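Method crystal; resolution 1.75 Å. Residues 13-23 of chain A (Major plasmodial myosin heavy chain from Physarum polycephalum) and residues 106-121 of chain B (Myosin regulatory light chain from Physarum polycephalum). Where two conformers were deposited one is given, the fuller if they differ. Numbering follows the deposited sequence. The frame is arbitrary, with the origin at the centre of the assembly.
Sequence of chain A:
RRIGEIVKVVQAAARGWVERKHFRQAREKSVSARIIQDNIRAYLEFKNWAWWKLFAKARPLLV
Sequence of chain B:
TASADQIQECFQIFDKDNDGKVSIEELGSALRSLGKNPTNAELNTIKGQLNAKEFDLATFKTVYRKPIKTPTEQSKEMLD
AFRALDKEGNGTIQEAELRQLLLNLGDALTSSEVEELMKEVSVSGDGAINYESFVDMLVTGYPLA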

# COMPACT_ATOMS: atom_id res chain seq x y z
N ALA A 13 4.12 22.94 9.22
CA ALA A 13 4.51 22.34 7.95
C ALA A 13 5.57 21.27 8.17
O ALA A 13 5.62 20.27 7.44
N ALA A 14 6.37 21.45 9.22
CA ALA A 14 7.42 20.49 9.59
C ALA A 14 6.80 19.18 10.08
O ALA A 14 7.18 18.10 9.65
N ARG A 15 5.81 19.29 10.96
CA ARG A 15 5.07 18.11 11.38
C ARG A 15 4.44 17.40 10.20
O ARG A 15 4.44 16.17 10.11
N GLY A 16 3.90 18.17 9.27
CA GLY A 16 3.31 17.59 8.09
C GLY A 16 4.30 16.74 7.34
O GLY A 16 3.99 15.61 6.97
N TRP A 17 5.48 17.27 7.07
CA TRP A 17 6.51 16.53 6.35
C TRP A 17 6.93 15.24 7.09
O TRP A 17 7.02 14.18 6.49
N VAL A 18 7.11 15.32 8.40
CA VAL A 18 7.50 14.15 9.16
C VAL A 18 6.43 13.07 9.04
O VAL A 18 6.76 11.91 8.79
N GLU A 19 5.16 13.44 9.17
CA GLU A 19 4.07 12.48 9.09
C GLU A 19 3.92 11.89 7.67
O GLU A 19 3.64 10.68 7.53
N ARG A 20 4.13 12.71 6.64
CA ARG A 20 4.00 12.24 5.26
C ARG A 20 5.10 11.25 4.98
O ARG A 20 4.88 10.25 4.28
N LYS A 21 6.28 11.52 5.53
CA LYS A 21 7.43 10.61 5.43
C LYS A 21 7.12 9.26 6.09
O LYS A 21 7.34 8.20 5.49
N HIS A 22 6.63 9.32 7.32
CA HIS A 22 6.32 8.11 8.08
C HIS A 22 5.24 7.32 7.36
O HIS A 22 5.29 6.09 7.28
N PHE A 23 4.26 8.05 6.83
CA PHE A 23 3.11 7.44 6.17
C PHE A 23 3.52 6.75 4.88
O PHE A 23 3.04 5.66 4.56
N GLY B 106 6.91 28.55 20.39
CA GLY B 106 5.70 28.25 19.65
C GLY B 106 5.18 26.85 19.92
O GLY B 106 5.21 26.37 21.07
N ASP B 107 4.73 26.21 18.85
CA ASP B 107 4.21 24.84 18.88
C ASP B 107 5.37 23.87 18.78
O ASP B 107 5.55 23.17 17.78
N ALA B 108 6.16 23.85 19.84
CA ALA B 108 7.46 23.19 19.87
C ALA B 108 7.42 21.74 19.38
O ALA B 108 6.58 20.94 19.81
N LEU B 109 8.36 21.40 18.49
CA LEU B 109 8.52 20.03 18.01
C LEU B 109 9.31 19.19 19.02
O LEU B 109 9.96 19.71 19.92
N THR B 110 9.23 17.87 18.88
CA THR B 110 10.05 16.97 19.68
C THR B 110 11.44 16.87 19.07
O THR B 110 11.63 17.11 17.88
N SER B 111 12.40 16.50 19.91
CA SER B 111 13.78 16.25 19.48
C SER B 111 13.85 15.25 18.32
O SER B 111 14.64 15.43 17.39
N SER B 112 13.04 14.19 18.38
CA SER B 112 13.04 13.15 17.37
C SER B 112 12.58 13.71 16.04
O SER B 112 13.13 13.38 15.00
N GLU B 113 11.54 14.56 16.09
CA GLU B 113 11.01 15.23 14.90
C GLU B 113 12.08 16.11 14.27
O GLU B 113 12.32 16.07 13.07
N VAL B 114 12.74 16.92 15.10
CA VAL B 114 13.78 17.82 14.63
C VAL B 114 14.97 17.05 14.01
O VAL B 114 15.48 17.46 12.98
N GLU B 115 15.38 15.92 14.58
CA GLU B 115 16.48 15.15 13.99
C GLU B 115 16.10 14.56 12.62
O GLU B 115 16.93 14.47 11.73
N GLU B 116 14.85 14.16 12.46
CA GLU B 116 14.43 13.59 11.18
C GLU B 116 14.40 14.67 10.10
O GLU B 116 14.80 14.42 8.95
N LEU B 117 13.95 15.85 10.48
CA LEU B 117 13.94 17.02 9.59
C LEU B 117 15.34 17.43 9.16
O LEU B 117 15.58 17.73 7.98
N MET B 118 16.27 17.43 10.12
CA MET B 118 17.61 17.97 9.86
C MET B 118 18.50 16.96 9.15
O MET B 118 19.52 17.34 8.56
N LYS B 119 18.11 15.69 9.16
CA LYS B 119 18.88 14.67 8.46
C LYS B 119 18.94 14.94 6.94
O LYS B 119 19.89 14.51 6.28
N GLU B 120 17.96 15.66 6.41
CA GLU B 120 17.80 15.84 4.96
C GLU B 120 18.26 17.24 4.54
O GLU B 120 18.08 17.65 3.38
N VAL B 121 18.94 17.94 5.47
CA VAL B 121 19.26 19.35 5.32
C VAL B 121 20.76 19.60 5.23
O VAL B 121 21.53 19.28 6.14

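The contact between the heavy-chain helix and the regulatory light chain illustrates a general principle: where two helices cross steeply, a short apolar strip makes the close packing while long polar side chains reach out along it to find partners. Here the axes approach to 10.1 Å at an angle of 78°, and A:Val18 and B:Glu113 form the nearest backbone pair.

A:Ala14 points toward the light chain, and its small side chain lets two leucines close in: its CB lies 3.9 Å from CD1 of B:Leu109 and 3.8 Å from CD1 of B:Leu117. Both leucines are m,t rotamers whose CA-to-CB bonds run sideways but whose ends come nearer.

A:Arg15 starts sideways and extends (m, t, t, then chi4 of 91°) to reach the loop before the light-chain helix. NH1 donates to B:Asp107 O at 2.9 Å, and NH2 donates to the same B:Asp107 O at 3.1 Å and, weakly, to B:Ala108 O at 2.8 Å. These carbonyls lie at the guanidinium edge, where the N-H groups point, while CD2 of B:Leu109 covers one face, 3.4 Å from NH1. The charge of B:Glu113 is near, with OE1 4.3 Å from NE of A:Arg15, but well out of the guanidinium plane. Water makes the link instead: water 1 accepts from A:Arg15 NH2 and donates to B:Glu113 OE1, and water 2 accepts from A:Arg15 NE and donates to B:Glu113 OE2. B:Glu113 OE1 also accepts from B:Thr110 N, while B:Thr110 OG1 caps the helix by accepting from B:Glu113 N.

A:Gly16 lies out of reach. A:Trp17 (t, chi2 89°) points toward the light chain, with CE3 3.4 Å from CD2 of B:Leu117. Its ring edge meets B:Glu116 O, 3.6 Å from CH2, and CD of B:Glu120, 3.5 Å from CZ2; water 3 accepts from the indole NE1 and donates to B:Glu120 OE2. A:Val18 (t) continues the apolar strip, CG2 resting 3.8 Å from CG of B:Leu117.

Further along, B:Glu116, a t,t rotamer pointing toward the heavy chain, serves two partners. The outstretched A:Lys21 (t, t, t, with chi4 off at -94°) forms a salt bridge from NZ to B:Glu116 OE2 at 2.7 Å, and water 4 joins NZ, weakly, to B:Glu116 O. A:His22 (m) leaves its helix sideways, yet its ring comes nearer, and NE2 donates to B:Glu116 OE1 at 2.8 Å, an approach near the plane of the imidazole ring, so that one carboxylate meets both the lysine and the histidine.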

# COMPACT_ATOMS: atom_id res chain seq x y z
CB ALA A 13 4.99 23.39 6.99
CB ALA A 14 8.33 21.07 10.65
CB ARG A 15 3.96 18.49 12.36
CG ARG A 15 4.43 18.75 13.75
CD ARG A 15 3.28 19.04 14.73
NE ARG A 15 3.78 19.11 16.09
CZ ARG A 15 4.18 20.24 16.68
NH1 ARG A 15 4.04 21.41 16.08
NH2 ARG A 15 4.67 20.19 17.90
CB TRP A 17 7.72 17.45 6.12
CG TRP A 17 8.84 16.85 5.37
CD1 TRP A 17 9.02 16.85 4.02
CD2 TRP A 17 9.98 16.19 5.93
NE1 TRP A 17 10.20 16.21 3.71
CE2 TRP A 17 10.80 15.79 4.87
CE3 TRP A 17 10.36 15.86 7.25
CZ2 TRP A 17 12.00 15.10 5.07
CZ3 TRP A 17 11.54 15.17 7.45
CH2 TRP A 17 12.35 14.80 6.36
CB VAL A 18 7.79 14.49 10.64
CG1 VAL A 18 8.13 13.23 11.42
CG2 VAL A 18 8.96 15.44 10.73
CB GLU A 19 2.74 13.09 9.54
CG GLU A 19 2.69 13.54 10.99
CD GLU A 19 2.82 12.40 12.00
OE1 GLU A 19 2.77 11.21 11.61
OE2 GLU A 19 2.97 12.72 13.20
CB ARG A 20 4.09 13.39 4.23
CG ARG A 20 2.83 14.28 4.16
CD ARG A 20 2.71 15.07 2.86
NE ARG A 20 3.95 15.76 2.55
CZ ARG A 20 4.36 16.90 3.11
NH1 ARG A 20 3.62 17.50 4.02
NH2 ARG A 20 5.50 17.46 2.77
CB LYS A 21 8.67 11.23 6.07
CG LYS A 21 9.88 10.29 6.08
CD LYS A 21 11.16 11.02 6.40
CE LYS A 21 12.38 10.09 6.29
NZ LYS A 21 12.70 9.52 7.64
CB HIS A 22 5.86 8.46 9.50
CG HIS A 22 6.95 8.97 10.41
ND1 HIS A 22 6.70 9.44 11.68
CD2 HIS A 22 8.29 9.10 10.22
CE1 HIS A 22 7.84 9.83 12.24
NE2 HIS A 22 8.81 9.63 11.37
CB PHE A 23 2.00 8.45 5.91
CG PHE A 23 0.77 7.82 5.37
CD1 PHE A 23 0.04 6.96 6.17
CD2 PHE A 23 0.38 8.01 4.05
CE1 PHE A 23 -1.09 6.33 5.67
CE2 PHE A 23 -0.76 7.38 3.55
CZ PHE A 23 -1.49 6.55 4.37
CB ASP B 107 3.24 24.65 17.70
CG ASP B 107 1.99 25.51 17.83
OD1 ASP B 107 1.71 26.02 18.94
OD2 ASP B 107 1.21 25.69 16.87
CB ALA B 108 8.03 23.24 21.28
CB LEU B 109 9.24 20.03 16.66
CG LEU B 109 8.69 20.96 15.56
CD1 LEU B 109 9.55 20.80 14.31
CD2 LEU B 109 7.26 20.67 15.28
CB THR B 110 9.45 15.55 19.75
OG1 THR B 110 9.52 14.92 18.46
CG2 THR B 110 7.95 15.57 20.08
CB SER B 111 14.60 15.76 20.67
OG SER B 111 13.96 14.67 21.29
CB SER B 112 12.12 11.98 17.77
OG SER B 112 12.77 11.10 18.66
CB GLU B 113 9.75 16.05 15.24
CG GLU B 113 8.48 15.19 15.34
CD GLU B 113 7.31 15.83 16.10
OE1 GLU B 113 7.45 16.92 16.71
OE2 GLU B 113 6.21 15.22 16.09
CB VAL B 114 14.23 18.78 15.74
CG1 VAL B 114 15.43 19.60 15.31
CG2 VAL B 114 13.08 19.70 16.13
CB GLU B 115 16.98 14.03 14.91
CG GLU B 115 17.65 14.48 16.19
CD GLU B 115 18.79 15.46 15.98
OE1 GLU B 115 19.49 15.40 14.93
OE2 GLU B 115 18.97 16.34 16.85
CB GLU B 116 13.06 12.92 11.31
CG GLU B 116 12.86 11.76 10.34
CD GLU B 116 11.65 10.91 10.67
OE1 GLU B 116 11.18 10.95 11.83
OE2 GLU B 116 11.15 10.21 9.76
CB LEU B 117 13.27 18.20 10.29
CG LEU B 117 11.75 18.05 10.43
CD1 LEU B 117 11.26 18.83 11.63
CD2 LEU B 117 11.04 18.55 9.18
CB MET B 118 18.29 18.43 11.16
CG MET B 118 17.65 19.63 11.80
SD MET B 118 17.50 21.06 10.69
CE MET B 118 15.79 21.27 10.67
CB LYS B 119 18.28 13.29 8.74
CG LYS B 119 19.18 12.10 8.42
CD LYS B 119 18.85 10.85 9.28
CE LYS B 119 17.35 10.54 9.34
NZ LYS B 119 16.99 9.47 10.34
CB GLU B 120 16.34 15.59 4.53
CG GLU B 120 15.97 14.12 4.29
CD GLU B 120 14.82 13.92 3.29
OE1 GLU B 120 14.25 12.81 3.25
OE2 GLU B 120 14.47 14.87 2.55
CB VAL B 121 18.67 20.15 6.49
CG1 VAL B 121 19.18 21.57 6.50
CG2 VAL B 121 17.17 20.10 6.42
O HOH W 1 5.38 17.39 18.24
O HOH W 2 3.69 16.11 16.16
O HOH W 3 11.67 15.59 1.20
O HOH W 4 15.09 12.05 7.93